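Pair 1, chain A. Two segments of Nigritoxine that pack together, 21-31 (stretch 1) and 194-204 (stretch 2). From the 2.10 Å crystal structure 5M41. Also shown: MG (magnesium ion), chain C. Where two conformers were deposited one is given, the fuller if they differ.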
# COMPACT_ATOMS: atom_id res chain seq x y z
N ASN A 21 -2.96 -17.35 -19.67
CA ASN A 21 -2.78 -16.10 -20.42
C ASN A 21 -1.56 -16.23 -21.32
O ASN A 21 -0.43 -15.95 -20.91
CB ASN A 21 -2.68 -14.89 -19.49
CG ASN A 21 -2.65 -13.60 -20.24
OD1 ASN A 21 -2.38 -13.58 -21.43
ND2 ASN A 21 -2.91 -12.49 -19.55
N HIS A 22 -1.78 -16.67 -22.57
CA HIS A 22 -0.65 -17.00 -23.47
C HIS A 22 0.20 -15.82 -23.84
O HIS A 22 1.40 -15.96 -24.01
CB HIS A 22 -1.13 -17.65 -24.76
CG HIS A 22 -1.97 -18.87 -24.54
ND1 HIS A 22 -1.48 -20.02 -23.99
CD2 HIS A 22 -3.31 -19.11 -24.82
CE1 HIS A 22 -2.48 -20.94 -23.93
NE2 HIS A 22 -3.59 -20.38 -24.44
N SER A 23 -0.40 -14.65 -24.01
CA SER A 23 0.39 -13.48 -24.32
C SER A 23 1.33 -13.07 -23.17
O SER A 23 2.42 -12.60 -23.42
CB SER A 23 -0.48 -12.31 -24.79
OG SER A 23 -1.35 -11.88 -23.77
N ALA A 24 0.91 -13.27 -21.93
CA ALA A 24 1.77 -12.95 -20.78
C ALA A 24 3.01 -13.85 -20.75
O ALA A 24 4.11 -13.39 -20.46
CB ALA A 24 1.00 -13.10 -19.47
N VAL A 25 2.83 -15.14 -21.03
CA VAL A 25 3.96 -16.06 -21.13
C VAL A 25 4.86 -15.68 -22.32
O VAL A 25 6.07 -15.45 -22.17
CB VAL A 25 3.45 -17.52 -21.25
CG1 VAL A 25 4.61 -18.48 -21.40
CG2 VAL A 25 2.60 -17.88 -20.03
N ALA A 26 4.24 -15.58 -23.50
CA ALA A 26 4.94 -15.26 -24.73
C ALA A 26 5.70 -13.92 -24.63
O ALA A 26 6.82 -13.85 -25.10
CB ALA A 26 3.97 -15.23 -25.89
N ASN A 27 5.08 -12.88 -24.05
CA ASN A 27 5.76 -11.60 -23.81
C ASN A 27 7.02 -11.70 -22.96
O ASN A 27 8.04 -11.08 -23.30
CB ASN A 27 4.83 -10.54 -23.20
CG ASN A 27 3.76 -10.08 -24.17
OD1 ASN A 27 3.89 -10.24 -25.38
ND2 ASN A 27 2.68 -9.51 -23.63
N ARG A 28 6.97 -12.46 -21.87
CA ARG A 28 8.20 -12.66 -21.10
C ARG A 28 9.32 -13.20 -21.98
O ARG A 28 10.47 -12.73 -21.89
CB ARG A 28 8.03 -13.59 -19.89
CG ARG A 28 7.16 -13.11 -18.74
CD ARG A 28 7.47 -11.71 -18.20
NE ARG A 28 8.87 -11.36 -17.88
CZ ARG A 28 9.39 -11.31 -16.64
NH1 ARG A 28 8.68 -11.72 -15.59
NH2 ARG A 28 10.65 -10.91 -16.46
N TYR A 29 9.01 -14.16 -22.83
CA TYR A 29 10.06 -14.83 -23.62
C TYR A 29 10.56 -13.91 -24.74
O TYR A 29 11.78 -13.76 -24.96
CB TYR A 29 9.57 -16.16 -24.19
CG TYR A 29 10.64 -16.78 -25.06
CD1 TYR A 29 11.69 -17.49 -24.50
CD2 TYR A 29 10.62 -16.60 -26.45
CE1 TYR A 29 12.70 -18.03 -25.28
CE2 TYR A 29 11.62 -17.13 -27.24
CZ TYR A 29 12.66 -17.84 -26.65
OH TYR A 29 13.66 -18.32 -27.43
N ARG A 30 9.62 -13.29 -25.44
CA ARG A 30 9.92 -12.42 -26.57
C ARG A 30 10.73 -11.20 -26.14
O ARG A 30 11.57 -10.71 -26.88
CB ARG A 30 8.62 -12.00 -27.30
CG ARG A 30 8.19 -13.02 -28.36
CD ARG A 30 7.15 -12.45 -29.36
NE ARG A 30 5.99 -11.95 -28.62
CZ ARG A 30 4.78 -12.49 -28.60
NH1 ARG A 30 4.50 -13.53 -29.37
NH2 ARG A 30 3.84 -11.95 -27.84
N ASN A 31 10.50 -10.72 -24.93
CA ASN A 31 11.23 -9.54 -24.48
C ASN A 31 12.63 -9.80 -23.91
O ASN A 31 13.35 -8.87 -23.58
CB ASN A 31 10.37 -8.73 -23.54
CG ASN A 31 9.24 -8.01 -24.29
OD1 ASN A 31 8.08 -8.12 -23.95
ND2 ASN A 31 9.59 -7.32 -25.33
N ASN A 194 -0.94 -18.19 -34.83
CA ASN A 194 -1.25 -17.99 -33.40
C ASN A 194 0.01 -17.89 -32.57
O ASN A 194 0.29 -18.73 -31.70
CB ASN A 194 -2.20 -19.09 -32.86
CG ASN A 194 -1.70 -20.51 -33.13
OD1 ASN A 194 -0.93 -20.76 -34.07
ND2 ASN A 194 -2.15 -21.46 -32.29
N ASP A 195 0.78 -16.85 -32.85
CA ASP A 195 2.02 -16.60 -32.18
C ASP A 195 1.98 -16.97 -30.70
O ASP A 195 2.77 -17.81 -30.27
CB ASP A 195 2.47 -15.13 -32.40
CG ASP A 195 3.05 -14.91 -33.78
OD1 ASP A 195 2.71 -15.71 -34.69
OD2 ASP A 195 3.88 -13.99 -33.96
N ASP A 196 1.07 -16.38 -29.91
CA ASP A 196 1.25 -16.43 -28.46
C ASP A 196 1.04 -17.84 -27.93
O ASP A 196 1.80 -18.32 -27.08
CB ASP A 196 0.33 -15.43 -27.73
CG ASP A 196 0.70 -13.97 -28.02
OD1 ASP A 196 1.80 -13.69 -28.55
OD2 ASP A 196 -0.12 -13.12 -27.69
N GLN A 197 0.01 -18.50 -28.44
CA GLN A 197 -0.33 -19.83 -27.98
C GLN A 197 0.70 -20.88 -28.39
O GLN A 197 1.02 -21.78 -27.62
CB GLN A 197 -1.72 -20.21 -28.47
CG GLN A 197 -2.18 -21.55 -27.93
CD GLN A 197 -3.59 -21.86 -28.37
OE1 GLN A 197 -3.98 -21.56 -29.51
NE2 GLN A 197 -4.36 -22.46 -27.46
N ILE A 198 1.23 -20.76 -29.61
CA ILE A 198 2.22 -21.73 -30.05
C ILE A 198 3.45 -21.57 -29.19
O ILE A 198 4.02 -22.55 -28.70
CB ILE A 198 2.53 -21.62 -31.55
CG1 ILE A 198 1.24 -21.89 -32.33
CG2 ILE A 198 3.53 -22.68 -31.97
CD1 ILE A 198 1.37 -22.88 -33.47
N LEU A 199 3.83 -20.32 -28.94
CA LEU A 199 4.98 -20.02 -28.11
C LEU A 199 4.86 -20.57 -26.66
O LEU A 199 5.79 -21.21 -26.15
CB LEU A 199 5.21 -18.51 -28.10
CG LEU A 199 6.57 -17.90 -27.81
CD1 LEU A 199 7.78 -18.73 -28.29
CD2 LEU A 199 6.58 -16.51 -28.42
N SER A 200 3.72 -20.35 -26.01
CA SER A 200 3.55 -20.82 -24.64
C SER A 200 3.50 -22.34 -24.58
O SER A 200 3.98 -22.95 -23.60
CB SER A 200 2.32 -20.18 -23.97
OG SER A 200 1.12 -20.47 -24.66
N THR A 201 2.96 -22.97 -25.63
CA THR A 201 2.89 -24.41 -25.69
C THR A 201 4.25 -25.03 -25.88
O THR A 201 4.57 -26.05 -25.26
CB THR A 201 1.98 -24.86 -26.85
OG1 THR A 201 0.66 -24.45 -26.55
CG2 THR A 201 1.96 -26.39 -26.99
N LEU A 202 5.04 -24.43 -26.77
CA LEU A 202 6.37 -24.93 -27.09
C LEU A 202 7.40 -24.73 -25.98
O LEU A 202 8.49 -25.31 -26.03
CB LEU A 202 6.87 -24.32 -28.41
CG LEU A 202 6.11 -24.85 -29.65
CD1 LEU A 202 6.50 -24.05 -30.88
CD2 LEU A 202 6.38 -26.30 -29.89
N LEU A 203 7.04 -23.92 -24.99
CA LEU A 203 7.94 -23.63 -23.87
C LEU A 203 7.45 -24.24 -22.54
O LEU A 203 8.13 -24.17 -21.53
CB LEU A 203 8.15 -22.11 -23.73
CG LEU A 203 8.98 -21.39 -24.81
CD1 LEU A 203 8.96 -19.88 -24.59
CD2 LEU A 203 10.42 -21.87 -24.80
N LEU A 204 6.24 -24.79 -22.53
CA LEU A 204 5.61 -25.29 -21.29
C LEU A 204 6.58 -26.08 -20.40
O LEU A 204 6.74 -25.77 -19.21
CB LEU A 204 4.39 -26.16 -21.64
CG LEU A 204 3.69 -26.92 -20.49
CD1 LEU A 204 3.12 -25.91 -19.50
CD2 LEU A 204 2.59 -27.87 -21.00
MG MG C . 3.36 -16.03 -36.62
O HOH W 1 5.47 -13.70 -31.75
O HOH W 2 5.00 -14.17 -36.39
O HOH W 3 3.56 -15.46 -38.89
O HOH W 4 1.25 -14.70 -36.62

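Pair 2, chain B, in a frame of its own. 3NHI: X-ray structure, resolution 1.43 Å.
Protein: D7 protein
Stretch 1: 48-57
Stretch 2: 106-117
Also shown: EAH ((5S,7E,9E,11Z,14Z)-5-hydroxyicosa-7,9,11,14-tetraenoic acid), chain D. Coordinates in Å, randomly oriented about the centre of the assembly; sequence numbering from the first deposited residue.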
# COMPACT_ATOMS: atom_id res chain seq x y z
N THR B 48 15.29 -9.59 -8.59
CA THR B 48 15.62 -8.21 -8.28
C THR B 48 15.18 -7.25 -9.39
O THR B 48 14.67 -6.17 -9.10
CB THR B 48 17.11 -8.05 -8.02
OG1 THR B 48 17.48 -8.95 -6.97
CG2 THR B 48 17.45 -6.62 -7.61
N HIS B 49 15.36 -7.65 -10.66
CA HIS B 49 14.98 -6.76 -11.76
C HIS B 49 13.51 -6.36 -11.65
O HIS B 49 13.18 -5.17 -11.73
CB HIS B 49 15.20 -7.38 -13.15
CG HIS B 49 16.61 -7.83 -13.41
ND1 HIS B 49 16.90 -8.79 -14.36
CD2 HIS B 49 17.79 -7.46 -12.86
CE1 HIS B 49 18.21 -8.99 -14.38
NE2 HIS B 49 18.77 -8.20 -13.49
N CYS B 50 12.64 -7.34 -11.44
CA CYS B 50 11.22 -7.02 -11.39
C CYS B 50 10.81 -6.37 -10.09
O CYS B 50 9.86 -5.58 -10.06
CB CYS B 50 10.36 -8.25 -11.71
SG CYS B 50 10.49 -8.80 -13.43
N TYR B 51 11.53 -6.66 -9.02
CA TYR B 51 11.34 -5.91 -7.78
C TYR B 51 11.63 -4.42 -8.00
O TYR B 51 10.84 -3.56 -7.61
CB TYR B 51 12.19 -6.49 -6.64
CG TYR B 51 12.14 -5.64 -5.40
CD1 TYR B 51 11.00 -5.60 -4.60
CD2 TYR B 51 13.25 -4.89 -5.01
CE1 TYR B 51 10.96 -4.82 -3.45
CE2 TYR B 51 13.22 -4.10 -3.88
CZ TYR B 51 12.07 -4.07 -3.11
OH TYR B 51 12.06 -3.29 -1.98
N ALA B 52 12.75 -4.12 -8.65
CA ALA B 52 13.11 -2.74 -8.97
C ALA B 52 12.03 -2.07 -9.82
O ALA B 52 11.63 -0.94 -9.53
CB ALA B 52 14.46 -2.69 -9.67
N LYS B 53 11.55 -2.76 -10.85
CA LYS B 53 10.49 -2.22 -11.69
C LYS B 53 9.23 -1.94 -10.84
O LYS B 53 8.60 -0.90 -11.00
CB LYS B 53 10.16 -3.15 -12.86
CG LYS B 53 8.96 -2.66 -13.67
CD LYS B 53 8.75 -3.44 -14.96
CE LYS B 53 7.56 -2.86 -15.72
NZ LYS B 53 7.33 -3.51 -17.05
N CYS B 54 8.90 -2.86 -9.95
CA CYS B 54 7.75 -2.68 -9.07
C CYS B 54 7.86 -1.40 -8.24
O CYS B 54 6.91 -0.62 -8.15
CB CYS B 54 7.59 -3.91 -8.18
SG CYS B 54 6.14 -3.88 -7.10
N VAL B 55 9.03 -1.18 -7.64
CA VAL B 55 9.19 -0.01 -6.78
C VAL B 55 9.22 1.28 -7.58
O VAL B 55 8.58 2.27 -7.20
CB VAL B 55 10.41 -0.14 -5.87
CG1 VAL B 55 10.62 1.14 -5.04
CG2 VAL B 55 10.25 -1.34 -4.95
N LEU B 56 9.93 1.28 -8.72
CA LEU B 56 9.96 2.45 -9.58
C LEU B 56 8.55 2.83 -10.05
O LEU B 56 8.19 4.01 -10.11
CB LEU B 56 10.90 2.24 -10.78
CG LEU B 56 12.40 2.19 -10.46
CD1 LEU B 56 13.16 1.53 -11.59
CD2 LEU B 56 12.95 3.59 -10.20
N THR B 57 7.74 1.81 -10.37
CA THR B 57 6.37 2.05 -10.80
C THR B 57 5.52 2.57 -9.65
O THR B 57 4.79 3.53 -9.81
CB THR B 57 5.78 0.76 -11.39
OG1 THR B 57 6.57 0.36 -12.51
CG2 THR B 57 4.31 0.96 -11.83
N SER B 106 12.67 -0.98 -23.63
CA SER B 106 11.41 -1.72 -23.76
C SER B 106 10.47 -1.56 -22.56
O SER B 106 9.27 -1.83 -22.66
CB SER B 106 11.67 -3.21 -24.01
OG SER B 106 12.00 -3.88 -22.81
N GLY B 107 11.02 -1.12 -21.43
CA GLY B 107 10.26 -1.05 -20.19
C GLY B 107 10.18 -2.37 -19.45
O GLY B 107 9.49 -2.47 -18.44
N SER B 108 10.89 -3.38 -19.94
CA SER B 108 10.99 -4.67 -19.26
C SER B 108 11.67 -4.50 -17.90
O SER B 108 12.35 -3.49 -17.65
CB SER B 108 11.78 -5.67 -20.09
OG SER B 108 13.13 -5.23 -20.23
N CYS B 109 11.51 -5.49 -17.03
CA CYS B 109 12.19 -5.45 -15.74
C CYS B 109 13.69 -5.22 -15.89
O CYS B 109 14.25 -4.34 -15.23
CB CYS B 109 11.97 -6.74 -14.97
SG CYS B 109 10.28 -7.09 -14.53
N VAL B 110 14.35 -5.97 -16.77
CA VAL B 110 15.80 -5.84 -16.91
C VAL B 110 16.20 -4.49 -17.52
O VAL B 110 17.22 -3.92 -17.11
CB VAL B 110 16.45 -7.05 -17.65
CG1 VAL B 110 16.10 -7.06 -19.14
CG2 VAL B 110 17.96 -7.05 -17.45
N ASP B 111 15.41 -3.99 -18.46
CA ASP B 111 15.72 -2.70 -19.08
C ASP B 111 15.64 -1.57 -18.06
O ASP B 111 16.51 -0.70 -18.02
CB ASP B 111 14.81 -2.42 -20.29
CG ASP B 111 15.28 -3.12 -21.56
OD1 ASP B 111 16.40 -3.67 -21.57
OD2 ASP B 111 14.52 -3.10 -22.55
N LEU B 112 14.62 -1.60 -17.20
CA LEU B 112 14.49 -0.57 -16.17
C LEU B 112 15.57 -0.71 -15.10
O LEU B 112 16.14 0.29 -14.68
CB LEU B 112 13.08 -0.57 -15.58
CG LEU B 112 11.95 -0.28 -16.57
CD1 LEU B 112 10.65 -0.27 -15.84
CD2 LEU B 112 12.16 1.04 -17.31
N TYR B 113 15.84 -1.93 -14.68
CA TYR B 113 16.94 -2.19 -13.75
C TYR B 113 18.27 -1.67 -14.28
O TYR B 113 18.99 -0.96 -13.58
CB TYR B 113 17.02 -3.68 -13.45
CG TYR B 113 18.19 -4.10 -12.57
CD1 TYR B 113 18.03 -4.17 -11.18
CD2 TYR B 113 19.42 -4.44 -13.12
CE1 TYR B 113 19.08 -4.57 -10.36
CE2 TYR B 113 20.48 -4.84 -12.30
CZ TYR B 113 20.30 -4.91 -10.92
OH TYR B 113 21.34 -5.31 -10.11
N ASN B 114 18.60 -2.02 -15.53
CA ASN B 114 19.87 -1.60 -16.10
C ASN B 114 19.97 -0.08 -16.19
O ASN B 114 21.03 0.49 -15.92
CB ASN B 114 20.09 -2.23 -17.48
CG ASN B 114 20.41 -3.72 -17.41
OD1 ASN B 114 20.84 -4.24 -16.38
ND2 ASN B 114 20.23 -4.41 -18.53
N ALA B 115 18.88 0.57 -16.57
CA ALA B 115 18.87 2.03 -16.68
C ALA B 115 18.96 2.70 -15.31
O ALA B 115 19.69 3.69 -15.15
CB ALA B 115 17.62 2.50 -17.41
N TYR B 116 18.23 2.17 -14.33
CA TYR B 116 18.17 2.82 -13.04
C TYR B 116 19.36 2.52 -12.14
O TYR B 116 19.70 3.33 -11.27
CB TYR B 116 16.83 2.52 -12.32
CG TYR B 116 16.65 3.40 -11.10
CD1 TYR B 116 16.37 4.76 -11.24
CD2 TYR B 116 16.82 2.88 -9.81
CE1 TYR B 116 16.24 5.58 -10.12
CE2 TYR B 116 16.68 3.69 -8.69
CZ TYR B 116 16.40 5.03 -8.85
OH TYR B 116 16.28 5.83 -7.73
N LEU B 117 20.03 1.38 -12.35
CA LEU B 117 21.09 0.95 -11.45
C LEU B 117 22.17 1.99 -11.13
O LEU B 117 22.43 2.23 -9.96
CB LEU B 117 21.72 -0.37 -11.92
CG LEU B 117 22.72 -1.03 -10.94
CD1 LEU B 117 22.07 -1.38 -9.60
CD2 LEU B 117 23.38 -2.25 -11.56
O1 EAH D . 9.05 3.02 8.33
C1 EAH D . 9.76 2.37 7.52
O2 EAH D . 9.96 1.13 7.63
C2 EAH D . 10.40 3.11 6.36
C3 EAH D . 11.49 2.26 5.70
C4 EAH D . 10.95 1.48 4.51
C5 EAH D . 12.04 0.62 3.90
O3 EAH D . 12.90 1.41 3.26
C6 EAH D . 11.43 -0.38 2.92
C7 EAH D . 12.51 -1.15 2.17
C8 EAH D . 12.57 -0.69 0.73
C9 EAH D . 13.74 -1.26 0.08
C10 EAH D . 13.92 -0.74 -1.13
C11 EAH D . 15.11 -1.34 -1.73
C12 EAH D . 15.60 -0.98 -2.92
C13 EAH D . 14.99 0.09 -3.79
C14 EAH D . 14.07 -0.59 -4.79
C15 EAH D . 13.99 -0.26 -6.08
C16 EAH D . 14.80 0.85 -6.71
C17 EAH D . 13.91 2.08 -6.85
C18 EAH D . 14.11 3.01 -5.66
C19 EAH D . 13.59 4.40 -5.99
C20 EAH D . 13.69 5.31 -4.79

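A helix–helix crossing fixes where side chains must meet, but not the chemistry by which they do so. Pairs 1 and 2 illustrate the point. In each, two helices cross steeply, at 72° in pair 1 and 77° in pair 2, with axes approaching to 8.0 and 7.8 Å; the central backbones superpose to 0.4 Å, and the buried areas are similar, 586 and 624 Å².

One inward position holds the same residue in both pairs. His A22 and His B49 coincide, side-chain centres included, and both have chi1 in the m well, but the rings turn differently about CB–CG. Each ring carries an aliphatic group from a matched residue over a face: Gln A197 CG in pair 1, Val B110 CG2 in pair 2, 4.0 and 3.9 Å from the respective ring centroids. The next partner differs. Ser A200 is small and polar, and its OG hydrogen-bonds to His A22 ND1 at 2.7 Å. Its counterpart, Tyr B113, instead lays its ring obliquely against the imidazole, with CG 3.4 Å from His B49 CD2. Opposite these residues, Val A25 matches Ala B52. The larger valine brings CG1 to 3.8 Å from Ser A200 CB, while the alanine CB lies at the edge of the tyrosine ring, 4.1 Å from Tyr B113 CD1, so bulk has shifted from one helix to the other.

At the closest backbone approach, Asp A196 matches Cys B109. The aspartate sits as a knob among His A22, Ser A23, Ala A26 and Arg A30, and its OD1 forms a salt bridge with Arg A30 NH2 at 2.8 Å. The cysteine makes a covalent tie instead: Cys B109 SG lies 2.0 Å from SG of Cys B50, the match of Ser A23.

Ala A26 and Lys B53 show how one position can serve a short or a long side chain. The alanine CB rests 3.9 Å from Leu A199 CD2. The lysine, extended with every chi angle in t, runs its CG within 3.6 Å of CD1 of Leu B112, the equivalent leucine, and donates from Lys B53 NZ to Gly B107 O at 2.8 Å.

Further along, the aromatic role changes sides. Tyr A29 receives Leu A203 over its face, with CD1 of the leucine 3.6 Å from Tyr A29 CG; in pair 2 the leucine is Leu B56 and the ring is Tyr B116, with Leu B56 CD2 3.6 Å from the ring centroid.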